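Local coordinates for protein macrolide 2'-phosphotransferase MphH (Brachybacterium faecium, PDB 5UXD) that probably transfers a phosphate group from GTP to the 2'-hydroxyl of macrolide antibiotics such as azithromycin, thereby conferring resistance to them, at residues 48-53 / 88-93; 131-136 / 191-196; 222-227 / 254-259. All blocks are in the same frame, centred on the assembly; numbering follows the deposited sequence. Where two conformers were deposited one is given.

Overall arrangement
Interaction 1 belongs to the antiparallel sheet of the N-terminal lobe of this kinase-like fold, whereas interactions 2 and 3 lie together in the other lobe, their centres about 10 Å apart and about 27 and 34 Å from that of interaction 1. The sheet contact is partly buried and relies on a straight backbone ladder. Interactions 2 and 3 are buried and join loops to helices and a short strand through rings, aliphatic groups and, in interaction 2, a water. They are stitched together where Val193 O meets Gly223 N at 2.8 Å in a probable hydrogen bond. Interactions 1 and 2 each include or approach residues of the nucleotide and magnesium sites; interaction 3 is remote from them.

Interaction 1 (48-53 / 88-93); sequences WVLRLP and SELIAY
Ile91 O takes the shortest bond of this contact, from Arg51 N at 2.7 Å, and also receives a longer CA-H...O approach from Leu50. It belongs to an antiparallel ladder between strands 47-53 and 91-94, part of the N-terminal sheet of the protein-kinase-like fold. Ile91 N returns a bond to Arg51 O, and two residues away along each strand Val49 and Tyr93 form a second hydrogen-bonded pair; Val49 N reaches Tyr93 O at 2.9 Å with an N-H...O angle of 171°. Between these pairs, Leu50 and Ala92 form a non-hydrogen-bonded pair, with Ala92 CA 3.3 Å from Val49 O.

Val49, Arg51, Ile91 and Tyr93 share one face of the sheet. The Tyr93 CG sits between the backbone N and carbonyl carbon (chi1 53°), which lays the ring alongside Val49. The Val49 CB stands over one ring face, 4.0 Å from its centroid, in a CH-pi contact, while the CG1 branch reaches on to the phenol OH. Arg51 CD comes instead to the ring edge, 3.6 Å from Tyr93 CE1. Both Arg51 and Tyr93 bind GDP in another structure of this protein, so this face borders the nucleotide site. The Arg51 guanidinium also makes a cation-pi contact with Phe35 and a long, weak ion pair with Glu65 of helix 59-72, reminiscent of the lysine-glutamate pair of protein kinases.

On the face that carries Leu50 and Ala92, Leu50 and Leu52 also touch helix 7-16. In the conformer given here, Leu50 CD2 lies 3.6 Å from Leu90 CD1, and Leu52 CD1 approaches the same methyl from further along the strand. At one end of the contact Trp48 CE3 lies 3.4 Å from Tyr93 C; at the other, Pro53 CG rests 3.3 Å from Ser88 O.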
ATOM      1  N   TRP A  48      18.138  11.499   5.149  1.00 20.20           N
ATOM      2  CA  TRP A  48      18.199  10.195   4.508  1.00 18.22           C
ATOM      3  C   TRP A  48      17.384   9.176   5.289  1.00 21.64           C
ATOM      4  O   TRP A  48      17.235   9.277   6.512  1.00 17.93           O
ATOM      5  CB  TRP A  48      19.658   9.710   4.387  1.00 13.55           C
ATOM      6  CG  TRP A  48      20.395  10.346   3.249  1.00 13.68           C
ATOM      7  CD1 TRP A  48      21.034  11.550   3.253  1.00 18.49           C
ATOM      8  CD2 TRP A  48      20.541   9.814   1.921  1.00 15.87           C
ATOM      9  NE1 TRP A  48      21.574  11.799   2.012  1.00 25.32           N
ATOM     10  CE2 TRP A  48      21.279  10.751   1.179  1.00 15.89           C
ATOM     11  CE3 TRP A  48      20.107   8.639   1.295  1.00 13.80           C
ATOM     12  CZ2 TRP A  48      21.617  10.546  -0.158  1.00 22.25           C
ATOM     13  CZ3 TRP A  48      20.442   8.431  -0.034  1.00 20.32           C
ATOM     14  CH2 TRP A  48      21.188   9.386  -0.746  1.00 26.12           C
ATOM     15  N   VAL A  49      16.855   8.195   4.562  1.00 18.03           N
ATOM     16  CA  VAL A  49      16.246   6.997   5.129  1.00 18.21           C
ATOM     17  C   VAL A  49      17.100   5.798   4.731  1.00 18.19           C
ATOM     18  O   VAL A  49      17.512   5.671   3.570  1.00 18.84           O
ATOM     19  CB  VAL A  49      14.796   6.816   4.635  1.00 22.84           C
ATOM     20  CG1 VAL A  49      14.154   5.577   5.268  1.00 23.35           C
ATOM     21  CG2 VAL A  49      13.976   8.068   4.928  1.00 19.84           C
ATOM     22  N   LEU A  50      17.364   4.920   5.694  1.00 19.35           N
ATOM     23  CA  LEU A  50      18.122   3.701   5.455  0.58 17.48           C
ATOM     24  C   LEU A  50      17.229   2.509   5.766  1.00 22.11           C
ATOM     25  O   LEU A  50      16.576   2.475   6.812  1.00 25.40           O
ATOM     26  CB  LEU A  50      19.395   3.666   6.307  0.58 18.82           C
ATOM     27  CG  LEU A  50      20.489   4.645   5.873  0.58 16.31           C
ATOM     28  CD1 LEU A  50      20.205   6.063   6.385  0.58 17.50           C
ATOM     29  CD2 LEU A  50      21.860   4.172   6.341  0.58 18.78           C
ATOM     30  N   ARG A  51      17.181   1.546   4.843  1.00 17.86           N
ATOM     31  CA  ARG A  51      16.436   0.306   5.044  1.00 12.85           C
ATOM     32  C   ARG A  51      17.432  -0.842   5.066  1.00 21.95           C
ATOM     33  O   ARG A  51      18.176  -1.033   4.099  1.00 23.21           O
ATOM     34  CB  ARG A  51      15.387   0.084   3.950  1.00 21.23           C
ATOM     35  CG  ARG A  51      14.403   1.223   3.798  1.00 26.33           C
ATOM     36  CD  ARG A  51      13.482   0.970   2.602  1.00 39.81           C
ATOM     37  NE  ARG A  51      12.527  -0.103   2.856  1.00 30.32           N
ATOM     38  CZ  ARG A  51      12.026  -0.900   1.913  1.00 32.91           C
ATOM     39  NH1 ARG A  51      12.401  -0.763   0.650  1.00 31.25           N
ATOM     40  NH2 ARG A  51      11.152  -1.842   2.237  1.00 43.58           N
ATOM     41  N   LEU A  52      17.459  -1.589   6.172  1.00 18.81           N
ATOM     42  CA  LEU A  52      18.414  -2.683   6.324  1.00 19.13           C
ATOM     43  C   LEU A  52      17.699  -4.023   6.237  1.00 20.33           C
ATOM     44  O   LEU A  52      16.942  -4.372   7.156  1.00 19.30           O
ATOM     45  CB  LEU A  52      19.158  -2.562   7.654  1.00 20.93           C
ATOM     46  CG  LEU A  52      20.280  -1.516   7.695  1.00 27.69           C
ATOM     47  CD1 LEU A  52      19.737  -0.091   7.723  1.00 22.08           C
ATOM     48  CD2 LEU A  52      21.143  -1.779   8.903  1.00 26.00           C
ATOM     49  N   PRO A  53      17.908  -4.809   5.176  1.00 22.24           N
ATOM     50  CA  PRO A  53      17.181  -6.083   5.040  1.00 19.36           C
ATOM     51  C   PRO A  53      17.567  -7.065   6.139  1.00 20.57           C
ATOM     52  O   PRO A  53      18.749  -7.346   6.354  1.00 23.55           O
ATOM     53  CB  PRO A  53      17.598  -6.590   3.650  1.00 18.70           C
ATOM     54  CG  PRO A  53      18.099  -5.342   2.921  1.00 15.66           C
ATOM     55  CD  PRO A  53      18.734  -4.502   3.998  1.00 15.67           C
ATOM     56  N   SER A  88      22.312  -5.732  -1.174  1.00 17.09           N
ATOM     57  CA  SER A  88      21.858  -6.779  -0.260  1.00 16.00           C
ATOM     58  C   SER A  88      21.792  -6.292   1.183  1.00 16.31           C
ATOM     59  O   SER A  88      20.941  -6.750   1.956  1.00 18.35           O
ATOM     60  CB  SER A  88      22.792  -7.992  -0.346  1.00 16.82           C
ATOM     61  OG  SER A  88      22.667  -8.659  -1.584  1.00 15.44           O
ATOM     62  N   GLU A  89      22.720  -5.410   1.585  1.00 16.26           N
ATOM     63  CA  GLU A  89      22.834  -4.959   2.967  1.00 18.83           C
ATOM     64  C   GLU A  89      22.304  -3.549   3.206  1.00 21.63           C
ATOM     65  O   GLU A  89      22.203  -3.139   4.369  1.00 19.45           O
ATOM     66  CB  GLU A  89      24.299  -5.034   3.449  1.00 24.47           C
ATOM     67  CG  GLU A  89      25.310  -4.230   2.629  1.00 30.50           C
ATOM     68  CD  GLU A  89      26.718  -4.209   3.245  1.00 28.35           C
ATOM     69  OE1 GLU A  89      26.987  -4.968   4.205  1.00 35.34           O
ATOM     70  OE2 GLU A  89      27.560  -3.420   2.774  1.00 26.65           O
ATOM     71  N   LEU A  90      21.926  -2.805   2.165  1.00 15.71           N
ATOM     72  CA  LEU A  90      21.451  -1.451   2.442  1.00 14.64           C
ATOM     73  C   LEU A  90      20.727  -0.877   1.240  1.00 18.63           C
ATOM     74  O   LEU A  90      21.274  -0.853   0.133  1.00 15.34           O
ATOM     75  CB  LEU A  90      22.610  -0.525   2.831  1.00 15.37           C
ATOM     76  CG  LEU A  90      22.279   0.971   2.948  1.00 20.58           C
ATOM     77  CD1 LEU A  90      21.461   1.235   4.214  1.00 14.19           C
ATOM     78  CD2 LEU A  90      23.556   1.817   2.928  1.00 14.55           C
ATOM     79  N   ILE A  91      19.548  -0.340   1.534  1.00 14.79           N
ATOM     80  CA  ILE A  91      18.757   0.464   0.614  1.00 20.54           C
ATOM     81  C   ILE A  91      18.633   1.856   1.226  1.00 18.05           C
ATOM     82  O   ILE A  91      18.255   1.986   2.393  1.00 22.69           O
ATOM     83  CB  ILE A  91      17.375  -0.176   0.369  1.00 16.90           C
ATOM     84  CG1 ILE A  91      17.541  -1.523  -0.353  1.00 16.55           C
ATOM     85  CG2 ILE A  91      16.418   0.799  -0.366  1.00 18.69           C
ATOM     86  CD1 ILE A  91      16.308  -2.461  -0.256  1.00 17.99           C
ATOM     87  N   ALA A  92      18.975   2.894   0.461  1.00 16.54           N
ATOM     88  CA  ALA A  92      18.982   4.239   1.033  1.00 19.66           C
ATOM     89  C   ALA A  92      18.394   5.246   0.058  1.00 15.39           C
ATOM     90  O   ALA A  92      18.668   5.188  -1.142  1.00 18.24           O
ATOM     91  CB  ALA A  92      20.394   4.685   1.417  1.00 15.72           C
ATOM     92  N   TYR A  93      17.618   6.195   0.577  1.00 14.64           N
ATOM     93  CA  TYR A  93      17.042   7.208  -0.299  1.00 15.95           C
ATOM     94  C   TYR A  93      16.793   8.486   0.487  1.00 17.00           C
ATOM     95  O   TYR A  93      16.613   8.447   1.706  1.00 17.23           O
ATOM     96  CB  TYR A  93      15.742   6.707  -0.946  1.00 16.19           C
ATOM     97  CG  TYR A  93      14.714   6.174   0.023  1.00 19.06           C
ATOM     98  CD1 TYR A  93      14.712   4.834   0.396  1.00 21.01           C
ATOM     99  CD2 TYR A  93      13.737   7.009   0.556  1.00 15.58           C
ATOM    100  CE1 TYR A  93      13.770   4.346   1.279  1.00 28.54           C
ATOM    101  CE2 TYR A  93      12.794   6.526   1.439  1.00 23.64           C
ATOM    102  CZ  TYR A  93      12.819   5.194   1.796  1.00 26.39           C
ATOM    103  OH  TYR A  93      11.881   4.705   2.672  1.00 34.12           O
TER

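Interaction 2 (131-136 / 191-196); sequences QLHAVD and HSVLTH
Strand 193-195 leads into the catalytic-loop region of the kinase-like fold, and its Val193 and Leu194 side chains pack against the C-terminal end of helix 119-133 and the turn that follows. The His133 ring carries much of the contact. Val193 CG2 stands almost exactly over one face of it, 3.5 Å from the ring centroid and 9° off the normal, a close CH-pi contact. From an oblique direction Leu194 O comes within 3.1 Å of His133 CD2; this carbonyl oxygen is buried and has no hydrogen-bond partner in the model. Both ring nitrogens of His133 are engaged outside the two segments, ND1 with Tyr248 OH and NE2 with Asp228 OD2, which together fix the rotation of the imidazole.

Leu132 packs beside that carbonyl. With its CG anti to the backbone N (chi1 177°), it sends CD2 to 3.5 Å from His196 N and CD1 to 3.8 Å from Leu194 CD2. The leucines cross at about a right angle, and Val135 CG1 touches the same Leu194 methyl at 3.7 Å. A single water bridges the backbones, accepting from Leu194 N at 2.9 Å and donating to both His133 O and Val135 O.

The His196 side chain lies about 4 Å from that of His203, which binds magnesium in another structure of this protein. Asp228 OD2 accepts from His196 N as well as from His133, so one carboxylate oxygen ties the helix end to the strand end. This role resembles that of the helix-F aspartate of protein kinases, consistent with a kinase-like catalytic-loop arrangement.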
ATOM      1  N   GLN A 131      -3.116   9.741 -12.521  1.00 18.89           N
ATOM      2  CA  GLN A 131      -1.758   9.733 -13.062  1.00 24.17           C
ATOM      3  C   GLN A 131      -1.128   8.354 -12.929  1.00 20.48           C
ATOM      4  O   GLN A 131      -0.483   7.866 -13.867  1.00 19.66           O
ATOM      5  CB  GLN A 131      -0.886  10.779 -12.354  1.00 23.56           C
ATOM      6  CG  GLN A 131      -0.517  11.970 -13.223  1.00 40.26           C
ATOM      7  CD  GLN A 131       0.801  12.631 -12.817  1.00 38.19           C
ATOM      8  OE1 GLN A 131       1.161  12.661 -11.642  1.00 25.14           O
ATOM      9  NE2 GLN A 131       1.521  13.167 -13.799  1.00 31.35           N
ATOM     10  N   LEU A 132      -1.302   7.714 -11.772  1.00 16.30           N
ATOM     11  CA  LEU A 132      -0.785   6.361 -11.594  1.00 14.69           C
ATOM     12  C   LEU A 132      -1.431   5.397 -12.583  1.00 19.35           C
ATOM     13  O   LEU A 132      -0.750   4.570 -13.202  1.00 17.68           O
ATOM     14  CB  LEU A 132      -1.024   5.898 -10.156  1.00 16.10           C
ATOM     15  CG  LEU A 132      -0.588   4.458  -9.875  1.00 16.95           C
ATOM     16  CD1 LEU A 132       0.920   4.306  -9.980  1.00 17.23           C
ATOM     17  CD2 LEU A 132      -1.099   3.946  -8.540  1.00 14.90           C
ATOM     18  N   HIS A 133      -2.753   5.492 -12.746  1.00 14.59           N
ATOM     19  CA  HIS A 133      -3.471   4.555 -13.597  1.00 14.91           C
ATOM     20  C   HIS A 133      -3.227   4.802 -15.077  1.00 20.13           C
ATOM     21  O   HIS A 133      -3.565   3.938 -15.894  1.00 16.58           O
ATOM     22  CB  HIS A 133      -4.962   4.623 -13.276  1.00 17.42           C
ATOM     23  CG  HIS A 133      -5.304   4.043 -11.937  1.00 10.46           C
ATOM     24  ND1 HIS A 133      -6.601   3.818 -11.528  1.00 15.42           N
ATOM     25  CD2 HIS A 133      -4.509   3.625 -10.920  1.00 15.72           C
ATOM     26  CE1 HIS A 133      -6.589   3.287 -10.318  1.00 16.50           C
ATOM     27  NE2 HIS A 133      -5.332   3.162  -9.926  1.00 15.80           N
ATOM     28  N   ALA A 134      -2.655   5.955 -15.437  1.00 16.14           N
ATOM     29  CA  ALA A 134      -2.284   6.240 -16.820  1.00 19.37           C
ATOM     30  C   ALA A 134      -0.956   5.610 -17.217  1.00 22.46           C
ATOM     31  O   ALA A 134      -0.614   5.621 -18.410  1.00 22.15           O
ATOM     32  CB  ALA A 134      -2.222   7.754 -17.037  1.00 26.91           C
ATOM     33  N   VAL A 135      -0.212   5.058 -16.257  1.00 17.92           N
ATOM     34  CA  VAL A 135       1.135   4.554 -16.522  1.00 21.16           C
ATOM     35  C   VAL A 135       1.060   3.343 -17.442  1.00 20.99           C
ATOM     36  O   VAL A 135       0.177   2.492 -17.298  1.00 18.67           O
ATOM     37  CB  VAL A 135       1.842   4.211 -15.198  1.00 19.04           C
ATOM     38  CG1 VAL A 135       3.108   3.387 -15.454  1.00 22.95           C
ATOM     39  CG2 VAL A 135       2.176   5.470 -14.418  1.00 22.55           C
ATOM     40  N   ASP A 136       1.998   3.267 -18.394  1.00 21.44           N
ATOM     41  CA  ASP A 136       2.023   2.208 -19.396  1.00 21.50           C
ATOM     42  C   ASP A 136       2.057   0.834 -18.728  1.00 20.39           C
ATOM     43  O   ASP A 136       2.993   0.511 -17.990  1.00 22.09           O
ATOM     44  CB  ASP A 136       3.239   2.412 -20.305  1.00 26.73           C
ATOM     45  CG  ASP A 136       3.386   1.329 -21.356  1.00 36.44           C
ATOM     46  OD1 ASP A 136       2.438   1.083 -22.130  1.00 42.44           O
ATOM     47  OD2 ASP A 136       4.474   0.734 -21.421  1.00 38.93           O
ATOM     48  N   HIS A 191     -11.391  -2.957 -17.290  1.00 15.07           N
ATOM     49  CA  HIS A 191     -10.028  -2.679 -17.706  1.00 14.36           C
ATOM     50  C   HIS A 191      -9.151  -2.748 -16.465  1.00 14.99           C
ATOM     51  O   HIS A 191      -9.628  -2.547 -15.336  1.00 16.59           O
ATOM     52  CB  HIS A 191      -9.891  -1.310 -18.403  1.00 14.77           C
ATOM     53  CG  HIS A 191     -10.073  -0.127 -17.493  1.00 16.09           C
ATOM     54  ND1 HIS A 191     -11.274   0.174 -16.882  1.00 18.66           N
ATOM     55  CD2 HIS A 191      -9.203   0.842 -17.106  1.00 16.00           C
ATOM     56  CE1 HIS A 191     -11.138   1.272 -16.158  1.00 19.54           C
ATOM     57  NE2 HIS A 191      -9.890   1.694 -16.271  1.00 15.97           N
ATOM     58  N   SER A 192      -7.884  -3.090 -16.689  1.00 14.17           N
ATOM     59  CA  SER A 192      -6.812  -3.232 -15.715  1.00 12.52           C
ATOM     60  C   SER A 192      -5.828  -2.079 -15.840  1.00 16.78           C
ATOM     61  O   SER A 192      -5.576  -1.569 -16.937  1.00 16.35           O
ATOM     62  CB  SER A 192      -6.072  -4.558 -15.899  1.00 15.60           C
ATOM     63  OG  SER A 192      -6.956  -5.654 -15.808  1.00 27.22           O
ATOM     64  N   VAL A 193      -5.286  -1.619 -14.711  1.00 18.21           N
ATOM     65  CA  VAL A 193      -4.339  -0.511 -14.654  1.00 15.65           C
ATOM     66  C   VAL A 193      -3.253  -0.872 -13.652  1.00 16.39           C
ATOM     67  O   VAL A 193      -3.402  -1.788 -12.845  1.00 15.75           O
ATOM     68  CB  VAL A 193      -5.005   0.812 -14.219  1.00 16.17           C
ATOM     69  CG1 VAL A 193      -6.054   1.281 -15.253  1.00 13.22           C
ATOM     70  CG2 VAL A 193      -5.642   0.642 -12.840  1.00 12.42           C
ATOM     71  N   LEU A 194      -2.154  -0.119 -13.689  1.00 16.62           N
ATOM     72  CA  LEU A 194      -1.175  -0.192 -12.612  1.00 16.78           C
ATOM     73  C   LEU A 194      -1.786   0.385 -11.346  1.00 15.80           C
ATOM     74  O   LEU A 194      -2.309   1.506 -11.362  1.00 16.04           O
ATOM     75  CB  LEU A 194       0.089   0.576 -12.981  1.00 13.98           C
ATOM     76  CG  LEU A 194       1.115   0.792 -11.858  1.00 16.16           C
ATOM     77  CD1 LEU A 194       1.620  -0.548 -11.314  1.00 15.19           C
ATOM     78  CD2 LEU A 194       2.290   1.650 -12.325  1.00 22.04           C
ATOM     79  N   THR A 195      -1.756  -0.385 -10.263  1.00 14.68           N
ATOM     80  CA  THR A 195      -2.330   0.064  -9.001  1.00 16.07           C
ATOM     81  C   THR A 195      -1.286   0.038  -7.891  1.00 16.44           C
ATOM     82  O   THR A 195      -0.308  -0.713  -7.940  1.00 15.62           O
ATOM     83  CB  THR A 195      -3.539  -0.789  -8.569  1.00 15.13           C
ATOM     84  OG1 THR A 195      -3.115  -2.122  -8.250  1.00 20.23           O
ATOM     85  CG2 THR A 195      -4.612  -0.838  -9.671  1.00 16.64           C
ATOM     86  N   HIS A 196      -1.519   0.878  -6.881  1.00 15.78           N
ATOM     87  CA  HIS A 196      -0.725   0.851  -5.654  1.00 16.16           C
ATOM     88  C   HIS A 196      -1.114  -0.318  -4.742  1.00 23.00           C
ATOM     89  O   HIS A 196      -0.242  -1.056  -4.266  1.00 23.58           O
ATOM     90  CB  HIS A 196      -0.874   2.178  -4.914  1.00 15.71           C
ATOM     91  CG  HIS A 196      -0.094   2.245  -3.636  1.00 19.25           C
ATOM     92  ND1 HIS A 196      -0.520   1.638  -2.474  1.00 16.83           N
ATOM     93  CD2 HIS A 196       1.079   2.852  -3.335  1.00 13.17           C
ATOM     94  CE1 HIS A 196       0.360   1.858  -1.515  1.00 17.82           C
ATOM     95  NE2 HIS A 196       1.337   2.599  -2.009  1.00 17.37           N
TER
HETATM   96  O   HOH W   1      -2.077   1.699 -16.002  1.00 21.72           O

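Interaction 3 (222-227 / 254-259); sequences VGDPAK and RPWPGL
The Trp256 indole presents the rim of its six-membered ring to the 222-227 loop, where Asp224 OD1 lies at the edge, near the ring plane, 3.8 Å from CH2. Asp224 and Trp256 cross at about a right angle, their carboxylate and indole planes 33° apart. Arg254 O is also in plane at the edge of the indole. Over one ring face, in one of its two modelled conformers, Leu259 places CD1 towards the rim, 3.5 Å above the plane.

Trp256 CG stands between its backbone N and carbonyl carbon (chi1 51°), a rotamer that brings the benzo end to the other segment. Pro225 meets that end at CZ3 and CH2, its CD lying 4.1 Å from Trp256 CH2, and Ala226 CB reaches Trp256 CZ2 at 4.2 Å. In the same Leu259 conformer, Ala226 CB also comes loosely near Leu259 CG.

The loop is shaped by an Asx turn: Asp224 OD1 accepts from Ala226 N at 2.9 Å, the N-H arriving from above the carboxylate plane, 52° out of it. The other oxygen, OD2, bonds His262 NE2, so both carboxylate oxygens are engaged. On the opposing segment a type I beta turn from Trp256 to Leu259, closed by Leu259 N to Trp256 O at 3.0 Å, places Gly258 at the N-cap of helix 259-268.

Trp256 NE1 bonds Cys187 O, which ties the indole to the chain before strand 193-195. The contact lies in the largely helical C-terminal lobe of the kinase-like fold, away from the nucleotide and magnesium sites. It joins the loop that follows strand 210-214 to the link between helices 238-250 and 259-268: Pro225 rests on Tyr248 of the first helix, and Ala226 on His262, Cys263 and Met266 of the second.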
ATOM      1  N   VAL A 222      -0.706  -4.825 -11.613  1.00 14.50           N
ATOM      2  CA  VAL A 222      -1.683  -4.432 -12.631  1.00 19.77           C
ATOM      3  C   VAL A 222      -2.974  -5.204 -12.382  1.00 19.09           C
ATOM      4  O   VAL A 222      -2.970  -6.433 -12.233  1.00 19.40           O
ATOM      5  CB  VAL A 222      -1.138  -4.666 -14.051  1.00 16.45           C
ATOM      6  CG1 VAL A 222      -2.268  -4.487 -15.093  1.00 12.88           C
ATOM      7  CG2 VAL A 222       0.008  -3.707 -14.338  1.00 19.34           C
ATOM      8  N   GLY A 223      -4.077  -4.466 -12.320  1.00 14.40           N
ATOM      9  CA  GLY A 223      -5.347  -5.075 -11.973  1.00 16.78           C
ATOM     10  C   GLY A 223      -6.452  -4.065 -11.725  1.00 12.10           C
ATOM     11  O   GLY A 223      -6.562  -3.067 -12.436  1.00 14.95           O
ATOM     12  N   ASP A 224      -7.262  -4.320 -10.712  1.00 13.37           N
ATOM     13  CA  ASP A 224      -8.535  -3.611 -10.501  1.00 13.35           C
ATOM     14  C   ASP A 224      -8.314  -2.147 -10.129  1.00 13.53           C
ATOM     15  O   ASP A 224      -7.752  -1.869  -9.062  1.00 15.90           O
ATOM     16  CB  ASP A 224      -9.314  -4.359  -9.404  1.00 11.89           C
ATOM     17  CG  ASP A 224     -10.729  -3.803  -9.153  1.00 16.60           C
ATOM     18  OD1 ASP A 224     -11.101  -2.736  -9.686  1.00 13.12           O
ATOM     19  OD2 ASP A 224     -11.465  -4.456  -8.386  1.00 16.67           O
ATOM     20  N   PRO A 225      -8.749  -1.189 -10.960  1.00 15.87           N
ATOM     21  CA  PRO A 225      -8.589   0.237 -10.605  1.00 14.25           C
ATOM     22  C   PRO A 225      -9.236   0.627  -9.282  1.00 20.43           C
ATOM     23  O   PRO A 225      -8.788   1.587  -8.634  1.00 15.64           O
ATOM     24  CB  PRO A 225      -9.267   0.958 -11.780  1.00 16.09           C
ATOM     25  CG  PRO A 225      -9.172  -0.022 -12.936  1.00 16.76           C
ATOM     26  CD  PRO A 225      -9.322  -1.380 -12.307  1.00 17.27           C
ATOM     27  N   ALA A 226     -10.297  -0.077  -8.868  1.00 12.34           N
ATOM     28  CA  ALA A 226     -11.010   0.300  -7.649  1.00 14.46           C
ATOM     29  C   ALA A 226     -10.156   0.145  -6.401  1.00 14.32           C
ATOM     30  O   ALA A 226     -10.418   0.805  -5.385  1.00 17.81           O
ATOM     31  CB  ALA A 226     -12.274  -0.551  -7.507  1.00 16.59           C
ATOM     32  N   LYS A 227      -9.168  -0.748  -6.434  1.00 11.85           N
ATOM     33  CA  LYS A 227      -8.335  -0.970  -5.256  1.00 15.45           C
ATOM     34  C   LYS A 227      -7.777   0.333  -4.702  1.00 22.95           C
ATOM     35  O   LYS A 227      -7.622   0.476  -3.479  1.00 16.22           O
ATOM     36  CB  LYS A 227      -7.186  -1.912  -5.596  1.00 22.23           C
ATOM     37  CG  LYS A 227      -7.611  -3.301  -5.977  1.00 27.48           C
ATOM     38  CD  LYS A 227      -6.388  -4.142  -6.321  1.00 33.42           C
ATOM     39  CE  LYS A 227      -5.491  -4.344  -5.102  1.00 37.89           C
ATOM     40  NZ  LYS A 227      -4.407  -5.336  -5.379  1.00 43.69           N
ATOM     41  N   ARG A 254     -11.190   6.153 -15.768  1.00 16.00           N
ATOM     42  CA  ARG A 254     -12.402   5.641 -16.412  1.00 13.55           C
ATOM     43  C   ARG A 254     -13.213   4.818 -15.409  1.00 21.08           C
ATOM     44  O   ARG A 254     -13.231   3.579 -15.461  1.00 16.51           O
ATOM     45  CB  ARG A 254     -12.054   4.839 -17.667  1.00 21.14           C
ATOM     46  CG  ARG A 254     -11.395   5.721 -18.749  1.00 23.12           C
ATOM     47  CD  ARG A 254     -11.039   4.974 -20.042  1.00 27.69           C
ATOM     48  NE  ARG A 254     -10.120   3.868 -19.800  1.00 29.75           N
ATOM     49  CZ  ARG A 254      -8.845   4.010 -19.444  1.00 47.69           C
ATOM     50  NH1 ARG A 254      -8.320   5.219 -19.283  1.00 49.83           N
ATOM     51  NH2 ARG A 254      -8.091   2.936 -19.242  1.00 44.09           N
ATOM     52  N   PRO A 255     -13.905   5.478 -14.484  1.00 16.15           N
ATOM     53  CA  PRO A 255     -14.719   4.743 -13.513  1.00 15.06           C
ATOM     54  C   PRO A 255     -15.979   4.217 -14.180  1.00 18.45           C
ATOM     55  O   PRO A 255     -16.325   4.618 -15.292  1.00 23.72           O
ATOM     56  CB  PRO A 255     -15.043   5.804 -12.455  1.00 18.18           C
ATOM     57  CG  PRO A 255     -15.075   7.078 -13.220  1.00 20.29           C
ATOM     58  CD  PRO A 255     -14.037   6.936 -14.324  1.00 15.98           C
ATOM     59  N   TRP A 256     -16.644   3.278 -13.507  1.00 19.91           N
ATOM     60  CA  TRP A 256     -17.882   2.680 -13.996  1.00 16.18           C
ATOM     61  C   TRP A 256     -18.982   2.862 -12.948  1.00 20.31           C
ATOM     62  O   TRP A 256     -18.693   3.119 -11.773  1.00 18.15           O
ATOM     63  CB  TRP A 256     -17.685   1.187 -14.324  1.00 17.16           C
ATOM     64  CG  TRP A 256     -17.051   0.388 -13.191  1.00 15.07           C
ATOM     65  CD1 TRP A 256     -17.700  -0.415 -12.301  1.00 17.65           C
ATOM     66  CD2 TRP A 256     -15.650   0.334 -12.835  1.00 16.69           C
ATOM     67  NE1 TRP A 256     -16.798  -0.963 -11.413  1.00 16.82           N
ATOM     68  CE2 TRP A 256     -15.537  -0.528 -11.725  1.00 19.39           C
ATOM     69  CE3 TRP A 256     -14.489   0.923 -13.353  1.00 15.09           C
ATOM     70  CZ2 TRP A 256     -14.303  -0.816 -11.118  1.00 18.54           C
ATOM     71  CZ3 TRP A 256     -13.265   0.631 -12.756  1.00 20.95           C
ATOM     72  CH2 TRP A 256     -13.185  -0.223 -11.640  1.00 18.00           C
ATOM     73  N   PRO A 257     -20.259   2.775 -13.351  1.00 18.19           N
ATOM     74  CA  PRO A 257     -21.354   3.140 -12.425  1.00 23.43           C
ATOM     75  C   PRO A 257     -21.359   2.401 -11.096  1.00 16.33           C
ATOM     76  O   PRO A 257     -21.645   3.013 -10.067  1.00 20.55           O
ATOM     77  CB  PRO A 257     -22.612   2.813 -13.241  1.00 21.39           C
ATOM     78  CG  PRO A 257     -22.184   3.065 -14.670  1.00 23.05           C
ATOM     79  CD  PRO A 257     -20.727   2.642 -14.738  1.00 18.14           C
ATOM     80  N   GLY A 258     -21.073   1.111 -11.078  1.00 20.58           N
ATOM     81  CA  GLY A 258     -21.110   0.414  -9.807  1.00 16.12           C
ATOM     82  C   GLY A 258     -19.801   0.407  -9.035  1.00 15.95           C
ATOM     83  O   GLY A 258     -19.620  -0.439  -8.153  1.00 15.36           O
ATOM     84  N   LEU A 259     -18.898   1.353  -9.331  1.00 12.78           N
ATOM     85  CA  LEU A 259     -17.582   1.323  -8.691  0.71 11.25           C
ATOM     86  C   LEU A 259     -17.683   1.546  -7.186  1.00 16.12           C
ATOM     87  O   LEU A 259     -16.996   0.863  -6.417  1.00 14.71           O
ATOM     88  CB  LEU A 259     -16.646   2.355  -9.324  0.71 14.91           C
ATOM     89  CG  LEU A 259     -15.163   2.399  -8.907  0.71 16.35           C
ATOM     90  CD1 LEU A 259     -14.285   2.840 -10.078  0.71 13.31           C
ATOM     91  CD2 LEU A 259     -14.951   3.308  -7.718  0.71 12.17           C
TER